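Long-range contacts in restriction endonuclease R.BpuJI (Bacillus pumilus, PDB 2VLA), which binds its cognate DNA through the recognition domain modelled here, one piece of a longer enzyme that probably cuts DNA as an endonuclease: residues M1-E6 with A161-N166; F138-Q143 with G173-I178; N151-S156 with E179-I184. All coordinates share one frame; numbering follows the deposited sequence. Where two conformers were deposited one is given.

Contact 1 of 3, residues M1-E6 with A161-N166; sequences MNYNPE and AYYVLN
Tyr3 reaches from the N-terminal tail to Tyr163 in the last turn of helix 157-165. Its CG is anti to the backbone N (chi1 171°), starting the ring toward the helix. Pro5 CD lies over the ring centre, 3.8 Å above the plane of Tyr3; CD1 rests on Ile175 CG1, CD2 on Glu179 O and CE2 on Lys183 CB. CZ of Tyr3 is 3.7 Å from Tyr163 O, and the tip donates a hydrogen bond, Tyr3 OH to Tyr163 O at 2.6 Å. The hydroxyl lies in the carbonyl plane on a lone pair, and in the plane of the Tyr163 ring, at its edge. A phenylalanine here would probably leave Tyr163 O without this donor and the tail less firmly fixed to the helix. Beside the tyrosine, Pro5 CB meets CE2 of Tyr162 at 3.7 Å, and Pro5 CG approaches CD1 of Tyr163 at 4.1 Å. Tyr162 OH binds a water at 2.7 Å, which reaches Glu6 O by a weak bond. Tyr163 OH is hydrogen-bonded to Asp187 OD2. One direct bond, phenol to main-chain carbonyl, thus sets the direction between the segments; the proline packing is nonpolar, the water link weak on its Glu6 side.

Contact 2 of 3, residues F138-Q143 with G173-I178; sequences FPYILQ and GKIKPI. With NA (sodium ion), chain E.
Tyr140, on helix 137-150, donates its hydroxyl to the backbone of the loop leading into helix 177-189: Tyr140 OH to Ile175 O is 2.7 Å. The oxygen of Ile175 lies in the plane of the tyrosine ring, at its edge, yet the hydroxyl stands well above the carbonyl plane, 58° out of it. Pro177 packs over one face of the same ring, its CG 4.1 Å from the Tyr140 ring centroid in a CH-pi contact offset toward the rim, and its CD is 3.8 Å from Tyr140 CE2. One turn further along the helix, Gln143 CG touches Pro177 CG at 3.6 Å, the two side chains at about a right angle. Pro177 opens helix 177-189 just after the N-cap residue Lys176, whose backbone N is hydrogen-bonded by the side chain of Glu179, three residues on. Trp247 packs on both Gln143 and Pro177, and Val170 lies against Tyr140 and Ile175. At the other end of the loop, Gly173 has positive phi in a Schellman motif closing helix 168-171; Gly173 O binds a sodium ion at 2.6 Å, and the residue lines a polyether pocket with Ile175 and Lys176.

Contact 3 of 3, residues N151-S156 with E179-I184; sequences NNIQLS and EVIEKI
The side chains of Ile153 and Ile181 lie alongside one another, pointing opposite ways, the methyl CD1 of Ile153 lying 4.2 Å from CG2 of Ile181. CG1 of Ile153 sits between its own backbone N and carbonyl carbon (chi1 67°), and CD1 beyond it also comes within 4.3 Å of CG2 of Ile184, one helical turn on from Ile181. Leu155 crosses both isoleucines at a slant and divides its two methyls between them: Leu155 CD1 meets Ile181 CD1 at 4.2 Å, and Leu155 CD2 meets Ile184 CD1 at 3.8 Å. At the start of the linker, Asn151 lays only its CB against CG2 of Ile181, 4.1 Å away, while its amide ND2 bonds back to Thr147 O. Asn151, Ile153 and Leu155 therefore line one side of the linker between helices 137-150 and 157-165, facing helix 177-189. A Schellman motif with Asn152 as C-prime residue ends the first of these helices, and Ser156 caps the second through Asp159 N. Leu155 is further held by a backbone bond to Val230, of strand 230-232. No hydrogen bond spans the two segments: aliphatic packing alone joins them, methyl against methyl apart from the CB of Asn151, with neither charge nor directed bond to fix the match.

The three contacts form one cluster, with centres 11 to 12 Å apart, on the same side of the chain's centre. Along the sequence their segments come in the order 1-6, 138-143, 151-156, 161-166, 173-178 and 179-184, so every pair of contacts interleaves. Contacts 2 and 3 share helix 177-189, with its first turn in contact 2 and the following turns in contact 3, and contact 1 abuts that helix where Met1 N bonds to Glu179 OE1 and Tyr163 packs on Ile184. Val164 on Tyr140 and Leu165 on Ile141 join helices 157-165 and 137-150. The N-terminal tail is thereby drawn against the helices of the recognition domain, the nearest atoms of the contacts lying about 11 to 13 Å from the bound DNA.

Contact 1 of 3, residues M1-E6 with A161-N166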
ATOM      1  N   MET A   1       9.672  -9.114  21.870  1.00 33.72           N
ATOM      2  CA  MET A   1       9.726  -8.883  23.339  1.00 32.79           C
ATOM      3  C   MET A   1       9.747  -7.397  23.647  1.00 30.82           C
ATOM      4  O   MET A   1      10.260  -6.597  22.865  1.00 36.60           O
ATOM      5  N   ASN A   2       9.181  -7.032  24.787  1.00 28.48           N
ATOM      6  CA  ASN A   2       9.181  -5.665  25.229  1.00 28.69           C
ATOM      7  C   ASN A   2       8.485  -4.773  24.222  1.00 23.66           C
ATOM      8  O   ASN A   2       8.911  -3.655  23.987  1.00 26.06           O
ATOM      9  CB  ASN A   2      10.615  -5.177  25.456  1.00 32.65           C
ATOM     10  CG  ASN A   2      11.271  -5.829  26.660  1.00 36.47           C
ATOM     11  OD1 ASN A   2      10.613  -6.112  27.664  1.00 39.93           O
ATOM     12  ND2 ASN A   2      12.576  -6.065  26.568  1.00 45.26           N
ATOM     13  N   TYR A   3       7.407  -5.286  23.630  1.00 23.08           N
ATOM     14  CA  TYR A   3       6.588  -4.501  22.719  1.00 19.46           C
ATOM     15  C   TYR A   3       6.074  -3.268  23.414  1.00 19.19           C
ATOM     16  O   TYR A   3       5.420  -3.355  24.456  1.00 20.71           O
ATOM     17  CB  TYR A   3       5.422  -5.345  22.221  1.00 16.30           C
ATOM     18  CG  TYR A   3       4.361  -4.579  21.420  1.00 13.96           C
ATOM     19  CD1 TYR A   3       4.710  -3.736  20.381  1.00 15.55           C
ATOM     20  CD2 TYR A   3       3.019  -4.781  21.672  1.00 15.26           C
ATOM     21  CE1 TYR A   3       3.710  -3.057  19.637  1.00 15.18           C
ATOM     22  CE2 TYR A   3       2.053  -4.151  20.945  1.00 16.34           C
ATOM     23  CZ  TYR A   3       2.394  -3.311  19.919  1.00 13.80           C
ATOM     24  OH  TYR A   3       1.374  -2.680  19.212  1.00 15.14           O
ATOM     25  N   ASN A   4       6.409  -2.107  22.856  1.00 17.81           N
ATOM     26  CA  ASN A   4       5.920  -0.855  23.366  1.00 20.94           C
ATOM     27  C   ASN A   4       5.381  -0.035  22.243  1.00 19.29           C
ATOM     28  O   ASN A   4       6.138   0.609  21.519  1.00 20.54           O
ATOM     29  CB  ASN A   4       7.031  -0.087  24.077  1.00 21.36           C
ATOM     30  CG  ASN A   4       6.546   1.212  24.667  1.00 28.53           C
ATOM     31  OD1 ASN A   4       5.337   1.487  24.693  1.00 30.27           O
ATOM     32  ND2 ASN A   4       7.476   2.024  25.153  1.00 37.06           N
ATOM     33  N   PRO A   5       4.059  -0.039  22.082  1.00 16.72           N
ATOM     34  CA  PRO A   5       3.423   0.724  21.001  1.00 15.98           C
ATOM     35  C   PRO A   5       3.499   2.222  21.202  1.00 16.80           C
ATOM     36  O   PRO A   5       3.142   2.967  20.319  1.00 19.11           O
ATOM     37  CB  PRO A   5       1.975   0.235  21.037  1.00 17.29           C
ATOM     38  CG  PRO A   5       1.760  -0.200  22.430  1.00 18.88           C
ATOM     39  CD  PRO A   5       3.076  -0.799  22.868  1.00 18.64           C
ATOM     40  N   GLU A   6       3.958   2.668  22.364  1.00 19.94           N
ATOM     41  CA  GLU A   6       4.060   4.098  22.613  1.00 20.51           C
ATOM     42  C   GLU A   6       4.999   4.771  21.612  1.00 18.60           C
ATOM     43  O   GLU A   6       4.851   5.930  21.327  1.00 20.88           O
ATOM     44  CB  GLU A   6       4.494   4.386  24.063  1.00 24.41           C
ATOM     45  CG  GLU A   6       3.313   4.441  25.035  1.00 30.83           C
ATOM     46  CD  GLU A   6       3.706   4.808  26.472  1.00 37.24           C
ATOM     47  OE1 GLU A   6       4.809   5.363  26.684  1.00 45.89           O
ATOM     48  OE2 GLU A   6       2.887   4.558  27.384  1.00 43.94           O
ATOM     49  N   ALA A 161      -4.565   0.836  13.547  1.00 11.31           N
ATOM     50  CA  ALA A 161      -3.810   2.052  13.366  1.00 10.69           C
ATOM     51  C   ALA A 161      -2.725   2.211  14.424  1.00 10.99           C
ATOM     52  O   ALA A 161      -1.573   2.432  14.092  1.00 12.02           O
ATOM     53  CB  ALA A 161      -4.762   3.287  13.381  1.00 12.31           C
ATOM     54  N   TYR A 162      -3.111   2.161  15.695  1.00 11.00           N
ATOM     55  CA  TYR A 162      -2.191   2.513  16.781  1.00 10.94           C
ATOM     56  C   TYR A 162      -1.201   1.405  17.033  1.00 10.21           C
ATOM     57  O   TYR A 162      -0.018   1.660  17.237  1.00 11.73           O
ATOM     58  CB  TYR A 162      -2.972   2.783  18.067  1.00 12.10           C
ATOM     59  CG  TYR A 162      -2.098   3.200  19.230  1.00 12.61           C
ATOM     60  CD1 TYR A 162      -1.664   4.509  19.359  1.00 14.42           C
ATOM     61  CD2 TYR A 162      -1.647   2.260  20.157  1.00 14.66           C
ATOM     62  CE1 TYR A 162      -0.825   4.883  20.393  1.00 15.71           C
ATOM     63  CE2 TYR A 162      -0.808   2.623  21.204  1.00 15.04           C
ATOM     64  CZ  TYR A 162      -0.401   3.936  21.318  1.00 17.45           C
ATOM     65  OH  TYR A 162       0.422   4.308  22.367  1.00 20.70           O
ATOM     66  N   TYR A 163      -1.702   0.184  17.071  1.00 10.45           N
ATOM     67  CA  TYR A 163      -0.867  -0.940  17.510  1.00 10.71           C
ATOM     68  C   TYR A 163      -0.041  -1.557  16.386  1.00 12.54           C
ATOM     69  O   TYR A 163       0.961  -2.241  16.657  1.00 12.62           O
ATOM     70  CB  TYR A 163      -1.710  -2.011  18.191  1.00 11.12           C
ATOM     71  CG  TYR A 163      -2.340  -1.586  19.503  1.00 11.58           C
ATOM     72  CD1 TYR A 163      -1.630  -1.649  20.688  1.00 13.75           C
ATOM     73  CD2 TYR A 163      -3.655  -1.137  19.553  1.00 12.11           C
ATOM     74  CE1 TYR A 163      -2.200  -1.282  21.894  1.00 13.43           C
ATOM     75  CE2 TYR A 163      -4.232  -0.755  20.749  1.00 14.30           C
ATOM     76  CZ  TYR A 163      -3.507  -0.854  21.918  1.00 13.33           C
ATOM     77  OH  TYR A 163      -4.107  -0.476  23.100  1.00 16.57           O
ATOM     78  N   VAL A 164      -0.434  -1.335  15.135  1.00 10.54           N
ATOM     79  CA  VAL A 164       0.223  -1.962  13.982  1.00 10.88           C
ATOM     80  C   VAL A 164       0.771  -0.937  12.988  1.00 10.22           C
ATOM     81  O   VAL A 164       1.985  -0.727  12.927  1.00 10.85           O
ATOM     82  CB  VAL A 164      -0.715  -2.953  13.275  1.00 10.82           C
ATOM     83  CG1 VAL A 164      -0.052  -3.574  12.045  1.00 11.59           C
ATOM     84  CG2 VAL A 164      -1.204  -4.004  14.249  1.00 12.55           C
ATOM     85  N   LEU A 165      -0.115  -0.184  12.296  1.00  9.90           N
ATOM     86  CA  LEU A 165       0.343   0.566  11.129  1.00 10.29           C
ATOM     87  C   LEU A 165       1.016   1.903  11.456  1.00 10.76           C
ATOM     88  O   LEU A 165       1.653   2.499  10.584  1.00 10.97           O
ATOM     89  CB  LEU A 165      -0.771   0.761  10.117  1.00 10.21           C
ATOM     90  CG  LEU A 165      -1.096  -0.479   9.282  1.00 10.79           C
ATOM     91  CD1 LEU A 165      -2.320  -0.193   8.420  1.00 11.93           C
ATOM     92  CD2 LEU A 165       0.087  -0.920   8.389  1.00 13.11           C
ATOM     93  N   ASN A 166       0.904   2.349  12.714  1.00  9.98           N
ATOM     94  CA  ASN A 166       1.627   3.520  13.192  1.00 10.33           C
ATOM     95  C   ASN A 166       2.601   3.193  14.336  1.00 11.03           C
ATOM     96  O   ASN A 166       3.123   4.083  14.960  1.00 11.38           O
ATOM     97  CB  ASN A 166       0.647   4.579  13.692  1.00 11.02           C
ATOM     98  CG  ASN A 166       1.111   6.027  13.394  1.00 10.66           C
ATOM     99  OD1 ASN A 166       1.172   6.442  12.238  1.00 11.26           O
ATOM    100  ND2 ASN A 166       1.424   6.783  14.449  1.00 11.71           N
TER
HETATM  101  O   HOH W   1       1.593   6.743  22.172  1.00 31.71           O

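Contact 2 of 3, residues F138-Q143 with G173-I178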
ATOM      1  N   PHE A 138       0.870  -6.118   4.726  1.00  9.49           N
ATOM      2  CA  PHE A 138      -0.399  -6.822   4.505  1.00 10.08           C
ATOM      3  C   PHE A 138      -0.389  -8.278   5.009  1.00 10.15           C
ATOM      4  O   PHE A 138      -1.273  -8.683   5.747  1.00 10.81           O
ATOM      5  CB  PHE A 138      -0.859  -6.683   3.054  1.00 10.81           C
ATOM      6  CG  PHE A 138      -1.298  -5.287   2.717  1.00  9.92           C
ATOM      7  CD1 PHE A 138      -2.416  -4.768   3.314  1.00 10.39           C
ATOM      8  CD2 PHE A 138      -0.556  -4.485   1.924  1.00 10.48           C
ATOM      9  CE1 PHE A 138      -2.857  -3.423   3.029  1.00 12.76           C
ATOM     10  CE2 PHE A 138      -0.951  -3.159   1.642  1.00 10.69           C
ATOM     11  CZ  PHE A 138      -2.125  -2.644   2.213  1.00 11.78           C
ATOM     12  N   PRO A 139       0.687  -9.045   4.711  1.00 10.59           N
ATOM     13  CA  PRO A 139       0.829 -10.284   5.443  1.00 10.90           C
ATOM     14  C   PRO A 139       0.724 -10.092   6.969  1.00 10.82           C
ATOM     15  O   PRO A 139       0.065 -10.870   7.650  1.00 10.64           O
ATOM     16  CB  PRO A 139       2.221 -10.768   5.015  1.00 11.19           C
ATOM     17  CG  PRO A 139       2.349 -10.258   3.619  1.00 11.68           C
ATOM     18  CD  PRO A 139       1.709  -8.893   3.665  1.00 10.26           C
ATOM     19  N   TYR A 140       1.366  -9.061   7.485  1.00 10.18           N
ATOM     20  CA  TYR A 140       1.385  -8.845   8.896  1.00 10.40           C
ATOM     21  C   TYR A 140      -0.032  -8.563   9.457  1.00 10.02           C
ATOM     22  O   TYR A 140      -0.455  -9.128  10.453  1.00 10.42           O
ATOM     23  CB  TYR A 140       2.359  -7.718   9.269  1.00 10.90           C
ATOM     24  CG  TYR A 140       2.696  -7.694  10.735  1.00 10.30           C
ATOM     25  CD1 TYR A 140       1.893  -7.025  11.622  1.00 10.75           C
ATOM     26  CD2 TYR A 140       3.804  -8.406  11.251  1.00 11.55           C
ATOM     27  CE1 TYR A 140       2.152  -7.017  12.935  1.00 12.24           C
ATOM     28  CE2 TYR A 140       4.063  -8.395  12.579  1.00 12.95           C
ATOM     29  CZ  TYR A 140       3.241  -7.708  13.430  1.00 12.06           C
ATOM     30  OH  TYR A 140       3.442  -7.659  14.785  1.00 12.67           O
ATOM     31  N   ILE A 141      -0.770  -7.654   8.792  1.00 10.06           N
ATOM     32  CA  ILE A 141      -2.155  -7.326   9.205  1.00 10.20           C
ATOM     33  C   ILE A 141      -3.016  -8.581   9.205  1.00 10.46           C
ATOM     34  O   ILE A 141      -3.753  -8.853  10.155  1.00 10.54           O
ATOM     35  CB  ILE A 141      -2.789  -6.259   8.275  1.00 11.14           C
ATOM     36  CG1 ILE A 141      -2.155  -4.894   8.512  1.00 12.15           C
ATOM     37  CG2 ILE A 141      -4.309  -6.173   8.497  1.00 11.93           C
ATOM     38  CD1 ILE A 141      -2.316  -3.949   7.340  1.00 15.64           C
ATOM     39  N   LEU A 142      -2.917  -9.363   8.137  1.00 10.56           N
ATOM     40  CA  LEU A 142      -3.703 -10.561   8.039  1.00 10.81           C
ATOM     41  C   LEU A 142      -3.366 -11.543   9.204  1.00 11.08           C
ATOM     42  O   LEU A 142      -4.255 -12.139   9.792  1.00 11.17           O
ATOM     43  CB  LEU A 142      -3.457 -11.233   6.690  1.00 10.86           C
ATOM     44  CG  LEU A 142      -4.105 -10.493   5.496  1.00 10.92           C
ATOM     45  CD1 LEU A 142      -3.673 -11.209   4.227  1.00 13.51           C
ATOM     46  CD2 LEU A 142      -5.671 -10.429   5.611  1.00 11.89           C
ATOM     47  N   GLN A 143      -2.076 -11.694   9.540  1.00 11.08           N
ATOM     48  CA  GLN A 143      -1.730 -12.541  10.652  1.00 10.94           C
ATOM     49  C   GLN A 143      -2.226 -12.002  12.000  1.00 10.63           C
ATOM     50  O   GLN A 143      -2.668 -12.760  12.850  1.00 11.74           O
ATOM     51  CB  GLN A 143      -0.222 -12.780  10.698  1.00 11.69           C
ATOM     52  CG  GLN A 143       0.227 -13.796  11.779  1.00 12.38           C
ATOM     53  CD  GLN A 143      -0.201 -15.207  11.467  1.00 14.27           C
ATOM     54  OE1 GLN A 143      -0.526 -15.534  10.344  1.00 16.34           O
ATOM     55  NE2 GLN A 143      -0.052 -16.083  12.447  1.00 21.88           N
ATOM     56  N   GLY A 173       9.751  -4.421  12.251  1.00 12.63           N
ATOM     57  CA  GLY A 173       9.819  -5.878  12.166  1.00 12.45           C
ATOM     58  C   GLY A 173      10.309  -6.542  13.454  1.00 14.30           C
ATOM     59  O   GLY A 173      10.833  -7.643  13.418  1.00 16.35           O
ATOM     60  N   LYS A 174      10.093  -5.898  14.594  1.00 12.86           N
ATOM     61  CA  LYS A 174      10.581  -6.406  15.874  1.00 13.85           C
ATOM     62  C   LYS A 174       9.555  -7.239  16.642  1.00 14.41           C
ATOM     63  O   LYS A 174       9.896  -7.894  17.626  1.00 15.98           O
ATOM     64  CB  LYS A 174      11.027  -5.241  16.741  1.00 15.64           C
ATOM     65  CG  LYS A 174      12.304  -4.555  16.236  1.00 18.80           C
ATOM     66  CD  LYS A 174      12.654  -3.386  17.107  1.00 20.15           C
ATOM     67  CE  LYS A 174      13.842  -2.618  16.574  1.00 22.67           C
ATOM     68  NZ  LYS A 174      14.079  -1.356  17.349  1.00 31.41           N
ATOM     69  N   ILE A 175       8.287  -7.177  16.221  1.00 13.13           N
ATOM     70  CA  ILE A 175       7.188  -7.624  17.070  1.00 13.35           C
ATOM     71  C   ILE A 175       6.372  -8.732  16.406  1.00 13.41           C
ATOM     72  O   ILE A 175       5.946  -8.583  15.265  1.00 14.35           O
ATOM     73  CB  ILE A 175       6.217  -6.437  17.349  1.00 13.12           C
ATOM     74  CG1 ILE A 175       6.974  -5.212  17.901  1.00 14.43           C
ATOM     75  CG2 ILE A 175       5.102  -6.872  18.294  1.00 14.84           C
ATOM     76  CD1 ILE A 175       7.738  -5.485  19.222  1.00 15.12           C
ATOM     77  N   LYS A 176       6.077  -9.789  17.175  0.50 12.76           N
ATOM     78  CA  LYS A 176       5.187 -10.868  16.712  0.50 11.90           C
ATOM     79  C   LYS A 176       3.700 -10.493  16.888  0.50 14.05           C
ATOM     80  O   LYS A 176       3.322  -9.862  17.872  0.50 14.48           O
ATOM     81  CB  LYS A 176       5.485 -12.156  17.459  0.50 13.24           C
ATOM     82  CG  LYS A 176       6.930 -12.649  17.250  0.50 11.98           C
ATOM     83  CD  LYS A 176       7.079 -14.108  17.582  0.50 19.74           C
ATOM     84  CE  LYS A 176       8.498 -14.600  17.276  0.50 27.25           C
ATOM     85  NZ  LYS A 176       8.745 -14.773  15.804  0.50 26.03           N
ATOM     86  N   PRO A 177       2.860 -10.874  15.917  1.00 12.72           N
ATOM     87  CA  PRO A 177       1.428 -10.615  16.049  1.00 13.45           C
ATOM     88  C   PRO A 177       0.831 -11.009  17.388  1.00 13.56           C
ATOM     89  O   PRO A 177       0.060 -10.268  17.944  1.00 12.88           O
ATOM     90  CB  PRO A 177       0.842 -11.405  14.897  1.00 13.91           C
ATOM     91  CG  PRO A 177       1.876 -11.295  13.851  1.00 13.08           C
ATOM     92  CD  PRO A 177       3.177 -11.466  14.613  1.00 14.03           C
ATOM     93  N   ILE A 178       1.254 -12.115  17.976  1.00 13.66           N
ATOM     94  CA  ILE A 178       0.696 -12.486  19.272  1.00 14.01           C
ATOM     95  C   ILE A 178       1.040 -11.458  20.361  1.00 14.67           C
ATOM     96  O   ILE A 178       0.255 -11.241  21.288  1.00 15.08           O
ATOM     97  CB  ILE A 178       1.160 -13.910  19.748  1.00 14.92           C
ATOM     98  CG1 ILE A 178       0.398 -14.275  21.032  1.00 18.33           C
ATOM     99  CG2 ILE A 178       2.711 -13.991  19.949  1.00 18.35           C
ATOM    100  CD1 ILE A 178      -1.121 -14.452  20.836  1.00 19.22           C
TER
HETATM  101 NA    NA E1282      11.682  -9.748  12.206  1.00 15.19          NA

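Contact 3 of 3, residues N151-S156 with E179-I184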
ATOM      1  N   ASN A 151      -7.770 -15.876  19.388  1.00 15.29           N
ATOM      2  CA  ASN A 151      -7.843 -15.494  20.767  1.00 15.66           C
ATOM      3  C   ASN A 151      -9.192 -14.842  21.120  1.00 17.06           C
ATOM      4  O   ASN A 151      -9.329 -14.189  22.161  1.00 18.15           O
ATOM      5  CB  ASN A 151      -6.693 -14.546  21.097  1.00 17.14           C
ATOM      6  CG  ASN A 151      -5.390 -15.262  21.236  1.00 19.11           C
ATOM      7  OD1 ASN A 151      -5.090 -15.794  22.298  1.00 22.12           O
ATOM      8  ND2 ASN A 151      -4.633 -15.347  20.159  1.00 18.16           N
ATOM      9  N   ASN A 152     -10.176 -15.025  20.242  1.00 16.12           N
ATOM     10  CA  ASN A 152     -11.549 -14.637  20.522  1.00 17.75           C
ATOM     11  C   ASN A 152     -11.719 -13.155  20.840  1.00 18.18           C
ATOM     12  O   ASN A 152     -12.555 -12.779  21.674  1.00 20.32           O
ATOM     13  CB  ASN A 152     -12.113 -15.518  21.632  1.00 19.15           C
ATOM     14  CG  ASN A 152     -12.114 -16.998  21.242  1.00 20.92           C
ATOM     15  OD1 ASN A 152     -12.658 -17.366  20.206  1.00 27.78           O
ATOM     16  ND2 ASN A 152     -11.449 -17.843  22.048  1.00 25.69           N
ATOM     17  N   ILE A 153     -10.994 -12.303  20.114  1.00 15.24           N
ATOM     18  CA  ILE A 153     -11.278 -10.868  20.127  1.00 14.65           C
ATOM     19  C   ILE A 153     -11.363 -10.336  18.707  1.00 13.36           C
ATOM     20  O   ILE A 153     -10.920 -11.003  17.750  1.00 15.41           O
ATOM     21  CB  ILE A 153     -10.241 -10.046  20.937  1.00 15.59           C
ATOM     22  CG1 ILE A 153      -8.868 -10.075  20.257  1.00 15.58           C
ATOM     23  CG2 ILE A 153     -10.152 -10.564  22.376  1.00 19.85           C
ATOM     24  CD1 ILE A 153      -7.927  -9.009  20.748  1.00 16.54           C
ATOM     25  N   GLN A 154     -11.982  -9.167  18.561  1.00 15.51           N
ATOM     26  CA  GLN A 154     -12.035  -8.515  17.278  1.00 14.66           C
ATOM     27  C   GLN A 154     -11.445  -7.119  17.393  1.00 12.93           C
ATOM     28  O   GLN A 154     -11.463  -6.527  18.462  1.00 15.78           O
ATOM     29  CB  GLN A 154     -13.477  -8.450  16.794  1.00 19.66           C
ATOM     30  CG  GLN A 154     -14.073  -9.831  16.557  1.00 24.29           C
ATOM     31  CD  GLN A 154     -15.543  -9.799  16.346  1.00 27.11           C
ATOM     32  OE1 GLN A 154     -16.294  -9.315  17.194  1.00 29.86           O
ATOM     33  NE2 GLN A 154     -15.987 -10.344  15.221  1.00 32.92           N
ATOM     34  N   LEU A 155     -10.859  -6.647  16.307  1.00 13.66           N
ATOM     35  CA  LEU A 155     -10.122  -5.395  16.300  1.00 12.41           C
ATOM     36  C   LEU A 155     -10.843  -4.314  15.520  1.00 13.45           C
ATOM     37  O   LEU A 155     -11.476  -4.578  14.499  1.00 12.96           O
ATOM     38  CB  LEU A 155      -8.744  -5.600  15.665  1.00 12.25           C
ATOM     39  CG  LEU A 155      -7.868  -6.678  16.295  1.00 14.09           C
ATOM     40  CD1 LEU A 155      -6.540  -6.661  15.620  1.00 18.57           C
ATOM     41  CD2 LEU A 155      -7.749  -6.418  17.760  1.00 15.73           C
ATOM     42  N   SER A 156     -10.675  -3.090  15.976  1.00 12.97           N
ATOM     43  CA  SER A 156     -11.182  -1.929  15.270  1.00 12.40           C
ATOM     44  C   SER A 156     -10.111  -1.370  14.354  1.00 12.44           C
ATOM     45  O   SER A 156      -8.923  -1.722  14.457  1.00 12.34           O
ATOM     46  CB  SER A 156     -11.594  -0.851  16.262  1.00 13.99           C
ATOM     47  OG  SER A 156     -10.434  -0.291  16.874  1.00 14.57           O
ATOM     48  N   GLU A 179       2.216 -10.838  20.267  1.00 15.01           N
ATOM     49  CA  GLU A 179       2.553  -9.747  21.195  1.00 14.93           C
ATOM     50  C   GLU A 179       1.587  -8.572  21.091  1.00 14.24           C
ATOM     51  O   GLU A 179       1.277  -7.934  22.093  1.00 15.40           O
ATOM     52  CB  GLU A 179       3.948  -9.243  20.945  1.00 14.02           C
ATOM     53  CG  GLU A 179       5.016 -10.202  21.280  1.00 18.31           C
ATOM     54  CD  GLU A 179       6.387  -9.645  20.947  1.00 18.76           C
ATOM     55  OE1 GLU A 179       6.890  -8.784  21.728  1.00 24.42           O
ATOM     56  OE2 GLU A 179       6.925 -10.000  19.883  1.00 19.06           O
ATOM     57  N   VAL A 180       1.169  -8.242  19.866  1.00 13.68           N
ATOM     58  CA  VAL A 180       0.234  -7.160  19.641  1.00 13.46           C
ATOM     59  C   VAL A 180      -1.100  -7.518  20.282  1.00 13.28           C
ATOM     60  O   VAL A 180      -1.684  -6.725  21.016  1.00 14.37           O
ATOM     61  CB  VAL A 180       0.049  -6.902  18.132  1.00 12.93           C
ATOM     62  CG1 VAL A 180      -1.056  -5.869  17.905  1.00 15.30           C
ATOM     63  CG2 VAL A 180       1.357  -6.418  17.516  1.00 16.33           C
ATOM     64  N   ILE A 181      -1.568  -8.734  20.021  1.00 14.50           N
ATOM     65  CA  ILE A 181      -2.836  -9.178  20.540  1.00 13.56           C
ATOM     66  C   ILE A 181      -2.830  -9.213  22.071  1.00 13.72           C
ATOM     67  O   ILE A 181      -3.761  -8.748  22.718  1.00 14.25           O
ATOM     68  CB  ILE A 181      -3.192 -10.550  19.963  1.00 14.21           C
ATOM     69  CG1 ILE A 181      -3.488 -10.425  18.430  1.00 14.52           C
ATOM     70  CG2 ILE A 181      -4.358 -11.188  20.739  1.00 17.19           C
ATOM     71  CD1 ILE A 181      -4.401  -9.272  18.044  1.00 16.97           C
ATOM     72  N   GLU A 182      -1.775  -9.733  22.657  1.00 14.47           N
ATOM     73  CA  GLU A 182      -1.692  -9.785  24.115  1.00 15.26           C
ATOM     74  C   GLU A 182      -1.708  -8.376  24.738  1.00 14.80           C
ATOM     75  O   GLU A 182      -2.372  -8.135  25.754  1.00 16.57           O
ATOM     76  CB  GLU A 182      -0.448 -10.574  24.558  1.00 17.48           C
ATOM     77  CG  GLU A 182      -0.588 -12.086  24.309  1.00 21.55           C
ATOM     78  CD  GLU A 182       0.715 -12.885  24.512  1.00 29.91           C
ATOM     79  OE1 GLU A 182       1.808 -12.286  24.550  1.00 37.75           O
ATOM     80  OE2 GLU A 182       0.630 -14.130  24.604  1.00 28.96           O
ATOM     81  N   LYS A 183      -1.045  -7.429  24.081  1.00 15.39           N
ATOM     82  CA  LYS A 183      -1.021  -6.050  24.558  1.00 15.66           C
ATOM     83  C   LYS A 183      -2.413  -5.394  24.457  1.00 15.02           C
ATOM     84  O   LYS A 183      -2.851  -4.675  25.374  1.00 16.52           O
ATOM     85  CB  LYS A 183       0.018  -5.248  23.765  1.00 16.55           C
ATOM     86  CG  LYS A 183       0.050  -3.769  24.067  1.00 17.23           C
ATOM     87  CD  LYS A 183       0.325  -3.472  25.525  1.00 19.86           C
ATOM     88  CE  LYS A 183       0.464  -1.992  25.759  1.00 22.53           C
ATOM     89  NZ  LYS A 183       0.385  -1.634  27.199  1.00 27.93           N
ATOM     90  N   ILE A 184      -3.118  -5.647  23.359  1.00 13.67           N
ATOM     91  CA  ILE A 184      -4.468  -5.103  23.196  1.00 13.62           C
ATOM     92  C   ILE A 184      -5.381  -5.661  24.282  1.00 15.71           C
ATOM     93  O   ILE A 184      -6.124  -4.932  24.901  1.00 16.60           O
ATOM     94  CB  ILE A 184      -5.039  -5.385  21.780  1.00 13.87           C
ATOM     95  CG1 ILE A 184      -4.251  -4.567  20.741  1.00 14.35           C
ATOM     96  CG2 ILE A 184      -6.557  -5.046  21.713  1.00 15.21           C
ATOM     97  CD1 ILE A 184      -4.613  -4.847  19.287  1.00 14.49           C
TER